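Long-range contacts in putative chemotaxis protein (Desulfovibrio vulgaris str. Hildenborough, PDB 3H4Y), which probably acts as a CheX-type phosphatase in bacterial chemotaxis signalling: residues A[9-14]-A[138-142]; A[13-17]-A[149-153]. All coordinates share one frame; numbering follows the deposited sequence.

Contact 1 of 2, residues A[9-14]-A[138-142]; sequences VAKPFI and MAIPF
Met-138, a selenomethionine, reaches from its strand to Val-9 and Ala-10, where SE lies 3.7 Å from CA of Ala-10 and also borders CG2 of Val-9. The chain leaves with CG anti to the backbone N (chi1 -178°) and bends at its last torsion (chi3 77°), which carries the methyl CE over one face of the Phe-13 ring, 3.9 Å from CG of Phe-13. SE itself sits obliquely to that ring, 5.1 Å from the centroid of Phe-13 and 43° off the normal, making a Met-aromatic contact in which the methyl covers the face and the selenium stands to one side. At the ring's edge, in its plane, lies the carbonyl O of Val-9.

The remaining contacts are mainly apolar packing. CD1 of Ile-140 is the shared tip: it touches CB of Ala-10 at 3.8 Å, CB of Phe-13 at 4.0 Å and CG1 of Ile-14 at 3.9 Å, and the side chains of Ile-14 and Ile-140 cross at about a right angle. Farther along, CZ of Phe-142 meets CA of Ile-14 at 4.1 Å, with that CA at the edge of the ring, near its plane.

Alternate residues of the strand thus face the start of helix 10-25; the axes of the short segments 10-14 and 138-142 approach to 10.0 Å. Strand 137-144 runs between strands 30-37 and 147-155 in the antiparallel sheet; Pro-34 of the former touches Ala-10 and Ile-140, while helix 84-109 packs against Val-9 and Phe-13 through Leu-107.

Contact 2 of 2, residues A[13-17]-A[149-153]; sequences FIAAT and FTVEF
Phe-13 and Phe-153 press their rings together at an intermediate tilt, with centroids 4.6 Å apart and planes at 38°, so that neither a parallel stack nor an edge-to-face pair results. Phe-153 can be followed outward from its backbone. Its CB lies over one face of the Phe-13 ring, 4.1 Å from the centroid of Phe-13, in a CH-pi contact. The first torsion, chi1 168°, places CG anti to the backbone N and turns the ring so that CE2 of Phe-13 lies over one face, offset toward the rim, 3.4 Å from CG of Phe-153. CD1 then meets CZ of Phe-13 at 3.5 Å, while CD2 borders CE2 of the same ring. Beyond these, CE1, CE2 and CZ of Phe-153 draw away to about 4 Å from the Phe-13 rim, so the closest packing is at the root of the ring.

This is a helix laid across an antiparallel sheet: segments 13-17 and 149-153 run at 134° to each other, and the alternate strand residues Phe-149, Val-151 and Phe-153 turn their side chains to the helix. Strand 147-155 lies inside the sheet, between strands 137-144 and 58-64, and helix 84-109 supplies Ala-103 and Ile-99 beside Phe-13 and Thr-17.

One turn on from Phe-13, Thr-17 brings CG2 to the edge of the Phe-149 ring, in its plane, 3.5 Å from CZ of Phe-149. Its OG1 stands beside CG2 of Val-151 and donates to O of Phe-13 at 2.8 Å, which gives the buried hydroxyl an acceptor one turn back. That carbonyl also accepts from N of Thr-17, the two donors arriving from opposite faces of its plane.

In the fold
Contacts 1 and 2 set overlapping parts of the start of helix 10-25 on neighbouring strands of one sheet, and their centres are only about 4 Å apart. Phe-13 belongs to both. The strands are joined directly, with probable hydrogen bonds from Ile-140 N to Val-151 O at 2.8 Å and from Phe-142 N to Phe-149 O at 2.7 Å. Side chains meet as well: CE2 of Phe-142 packs on CG2 of Thr-17 at 3.6 Å, and the Phe-142 and Phe-149 rings stack. Bound methylpentanediol, probably from the crystallisation liquor, lies about 4 Å from the side chain of Met-138 and about 3 Å from that of Phe-153 (nearest atoms).

Contact 1 of 2, residues A[9-14]-A[138-142]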
loop_
_atom_site.group_PDB
_atom_site.type_symbol
_atom_site.label_atom_id
_atom_site.label_comp_id
_atom_site.label_asym_id
_atom_site.label_seq_id
_atom_site.Cartn_x
_atom_site.Cartn_y
_atom_site.Cartn_z
ATOM N N VAL A 9 -11.566 18.564 1.579
ATOM C CA VAL A 9 -11.268 17.325 0.864
ATOM C C VAL A 9 -11.958 16.078 1.460
ATOM O O VAL A 9 -11.993 15.038 0.820
ATOM C CB VAL A 9 -9.766 17.047 0.702
ATOM C CG1 VAL A 9 -9.136 18.117 -0.175
ATOM C CG2 VAL A 9 -9.048 16.917 2.063
ATOM N N ALA A 10 -12.515 16.173 2.664
ATOM C CA ALA A 10 -13.230 15.035 3.228
ATOM C C ALA A 10 -14.522 14.767 2.455
ATOM O O ALA A 10 -14.997 13.650 2.419
ATOM C CB ALA A 10 -13.535 15.260 4.702
ATOM N N LYS A 11 -15.105 15.809 1.857
ATOM C CA LYS A 11 -16.386 15.662 1.166
ATOM C C LYS A 11 -16.443 14.583 0.093
ATOM O O LYS A 11 -17.316 13.710 0.163
ATOM C CB LYS A 11 -16.920 17.015 0.640
ATOM C CG LYS A 11 -17.275 17.985 1.771
ATOM C CD LYS A 11 -17.864 19.292 1.231
ATOM C CE LYS A 11 -18.163 20.284 2.358
ATOM N NZ LYS A 11 -18.497 21.650 1.828
ATOM N N PRO A 12 -15.512 14.610 -0.885
ATOM C CA PRO A 12 -15.536 13.555 -1.915
ATOM C C PRO A 12 -15.302 12.140 -1.333
ATOM O O PRO A 12 -15.815 11.144 -1.866
ATOM C CB PRO A 12 -14.449 14.003 -2.909
ATOM C CG PRO A 12 -13.611 15.003 -2.172
ATOM C CD PRO A 12 -14.463 15.627 -1.151
ATOM N N PHE A 13 -14.522 12.042 -0.259
ATOM C CA PHE A 13 -14.308 10.743 0.403
ATOM C C PHE A 13 -15.520 10.219 1.123
ATOM O O PHE A 13 -15.804 9.013 1.080
ATOM C CB PHE A 13 -13.059 10.796 1.301
ATOM C CG PHE A 13 -11.794 10.740 0.510
ATOM C CD1 PHE A 13 -11.300 9.515 0.060
ATOM C CD2 PHE A 13 -11.132 11.909 0.122
ATOM C CE1 PHE A 13 -10.179 9.459 -0.729
ATOM C CE2 PHE A 13 -9.997 11.845 -0.667
ATOM C CZ PHE A 13 -9.527 10.597 -1.094
ATOM N N ILE A 14 -16.233 11.111 1.804
ATOM C CA ILE A 14 -17.448 10.677 2.487
ATOM C C ILE A 14 -18.488 10.252 1.446
ATOM O O ILE A 14 -19.085 9.191 1.562
ATOM C CB ILE A 14 -17.968 11.786 3.417
ATOM C CG1 ILE A 14 -17.008 11.969 4.584
ATOM C CG2 ILE A 14 -19.406 11.450 3.918
ATOM C CD1 ILE A 14 -17.267 13.276 5.374
HETATM N N MSE A 138 -5.126 12.993 6.232
HETATM C CA MSE A 138 -6.578 13.054 6.543
HETATM C C MSE A 138 -7.045 11.654 6.933
HETATM O O MSE A 138 -6.689 10.654 6.283
HETATM C CB MSE A 138 -7.408 13.516 5.334
HETATM C CG MSE A 138 -8.930 13.662 5.592
HETATM SE SE MSE A 138 -9.938 13.384 3.931
HETATM C CE MSE A 138 -9.828 11.451 3.858
ATOM N N ALA A 139 -7.821 11.568 8.008
ATOM C CA ALA A 139 -8.473 10.331 8.378
ATOM C C ALA A 139 -9.936 10.597 8.687
ATOM O O ALA A 139 -10.286 11.642 9.251
ATOM C CB ALA A 139 -7.808 9.707 9.559
ATOM N N ILE A 140 -10.789 9.643 8.309
ATOM C CA ILE A 140 -12.230 9.727 8.596
ATOM C C ILE A 140 -12.639 8.350 9.095
ATOM O O ILE A 140 -12.552 7.351 8.341
ATOM C CB ILE A 140 -13.104 10.112 7.368
ATOM C CG1 ILE A 140 -12.572 11.347 6.626
ATOM C CG2 ILE A 140 -14.616 10.303 7.786
ATOM C CD1 ILE A 140 -13.143 11.481 5.229
ATOM N N PRO A 141 -13.038 8.279 10.371
ATOM C CA PRO A 141 -13.584 7.006 10.829
ATOM C C PRO A 141 -15.028 6.848 10.323
ATOM O O PRO A 141 -15.764 7.830 10.184
ATOM C CB PRO A 141 -13.570 7.150 12.338
ATOM C CG PRO A 141 -13.770 8.644 12.586
ATOM C CD PRO A 141 -13.100 9.341 11.397
ATOM N N PHE A 142 -15.428 5.612 10.047
ATOM C CA PHE A 142 -16.807 5.269 9.729
ATOM C C PHE A 142 -17.278 4.121 10.642
ATOM O O PHE A 142 -16.486 3.242 11.027
ATOM C CB PHE A 142 -16.927 4.813 8.275
ATOM C CG PHE A 142 -16.727 5.902 7.284
ATOM C CD1 PHE A 142 -15.443 6.318 6.933
ATOM C CD2 PHE A 142 -17.813 6.497 6.647
ATOM C CE1 PHE A 142 -15.259 7.307 5.976
ATOM C CE2 PHE A 142 -17.645 7.445 5.691
ATOM C CZ PHE A 142 -16.381 7.881 5.359
#

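Contact 2 of 2, residues A[13-17]-A[149-153]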
loop_
_atom_site.group_PDB
_atom_site.type_symbol
_atom_site.label_atom_id
_atom_site.label_comp_id
_atom_site.label_asym_id
_atom_site.label_seq_id
_atom_site.Cartn_x
_atom_site.Cartn_y
_atom_site.Cartn_z
ATOM N N PHE A 13 -14.522 12.042 -0.259
ATOM C CA PHE A 13 -14.308 10.743 0.403
ATOM C C PHE A 13 -15.520 10.219 1.123
ATOM O O PHE A 13 -15.804 9.013 1.080
ATOM C CB PHE A 13 -13.059 10.796 1.301
ATOM C CG PHE A 13 -11.794 10.740 0.510
ATOM C CD1 PHE A 13 -11.300 9.515 0.060
ATOM C CD2 PHE A 13 -11.132 11.909 0.122
ATOM C CE1 PHE A 13 -10.179 9.459 -0.729
ATOM C CE2 PHE A 13 -9.997 11.845 -0.667
ATOM C CZ PHE A 13 -9.527 10.597 -1.094
ATOM N N ILE A 14 -16.233 11.111 1.804
ATOM C CA ILE A 14 -17.448 10.677 2.487
ATOM C C ILE A 14 -18.488 10.252 1.446
ATOM O O ILE A 14 -19.085 9.191 1.562
ATOM C CB ILE A 14 -17.968 11.786 3.417
ATOM C CG1 ILE A 14 -17.008 11.969 4.584
ATOM C CG2 ILE A 14 -19.406 11.450 3.918
ATOM C CD1 ILE A 14 -17.267 13.276 5.374
ATOM N N ALA A 15 -18.687 11.068 0.406
ATOM C CA ALA A 15 -19.639 10.745 -0.622
ATOM C C ALA A 15 -19.312 9.422 -1.306
ATOM O O ALA A 15 -20.198 8.555 -1.492
ATOM C CB ALA A 15 -19.708 11.890 -1.672
ATOM N N ALA A 16 -18.043 9.254 -1.673
ATOM C CA ALA A 16 -17.555 8.014 -2.327
ATOM C C ALA A 16 -17.754 6.779 -1.451
ATOM O O ALA A 16 -18.256 5.745 -1.900
ATOM C CB ALA A 16 -16.095 8.162 -2.710
ATOM N N THR A 17 -17.375 6.912 -0.194
ATOM C CA THR A 17 -17.477 5.814 0.765
ATOM C C THR A 17 -18.924 5.358 0.965
ATOM O O THR A 17 -19.242 4.165 0.890
ATOM C CB THR A 17 -16.822 6.175 2.106
ATOM O OG1 THR A 17 -15.434 6.415 1.904
ATOM C CG2 THR A 17 -16.964 5.029 3.118
ATOM N N PHE A 149 -14.362 1.251 10.338
ATOM C CA PHE A 149 -13.273 1.312 9.370
ATOM C C PHE A 149 -12.826 2.758 9.235
ATOM O O PHE A 149 -13.598 3.669 9.544
ATOM C CB PHE A 149 -13.606 0.672 8.035
ATOM C CG PHE A 149 -14.680 1.384 7.226
ATOM C CD1 PHE A 149 -16.015 1.060 7.369
ATOM C CD2 PHE A 149 -14.340 2.327 6.262
ATOM C CE1 PHE A 149 -16.984 1.668 6.614
ATOM C CE2 PHE A 149 -15.296 2.927 5.493
ATOM C CZ PHE A 149 -16.637 2.587 5.661
ATOM N N THR A 150 -11.584 2.961 8.793
ATOM C CA THR A 150 -11.020 4.295 8.648
ATOM C C THR A 150 -10.509 4.514 7.240
ATOM O O THR A 150 -9.750 3.687 6.722
ATOM C CB THR A 150 -9.880 4.541 9.652
ATOM O OG1 THR A 150 -10.403 4.443 10.978
ATOM C CG2 THR A 150 -9.239 5.888 9.451
ATOM N N VAL A 151 -10.948 5.606 6.637
ATOM C CA VAL A 151 -10.472 6.040 5.328
ATOM C C VAL A 151 -9.399 7.135 5.511
ATOM O O VAL A 151 -9.588 8.077 6.293
ATOM C CB VAL A 151 -11.623 6.583 4.433
ATOM C CG1 VAL A 151 -11.065 7.170 3.082
ATOM C CG2 VAL A 151 -12.676 5.492 4.188
ATOM N N GLU A 152 -8.250 6.970 4.838
ATOM C CA GLU A 152 -7.183 7.973 4.891
ATOM C C GLU A 152 -6.825 8.458 3.490
ATOM O O GLU A 152 -7.010 7.755 2.516
ATOM C CB GLU A 152 -5.918 7.435 5.580
ATOM C CG GLU A 152 -6.067 7.085 7.008
ATOM C CD GLU A 152 -4.699 6.913 7.643
ATOM O OE1 GLU A 152 -3.814 6.284 7.003
ATOM O OE2 GLU A 152 -4.484 7.398 8.777
ATOM N N PHE A 153 -6.276 9.668 3.430
ATOM C CA PHE A 153 -5.902 10.339 2.181
ATOM C C PHE A 153 -4.785 11.294 2.521
ATOM O O PHE A 153 -4.853 11.999 3.534
ATOM C CB PHE A 153 -7.115 11.175 1.683
ATOM C CG PHE A 153 -6.840 12.164 0.554
ATOM C CD1 PHE A 153 -6.311 11.781 -0.679
ATOM C CD2 PHE A 153 -7.240 13.481 0.712
ATOM C CE1 PHE A 153 -6.141 12.695 -1.701
ATOM C CE2 PHE A 153 -7.082 14.403 -0.295
ATOM C CZ PHE A 153 -6.529 14.004 -1.506
#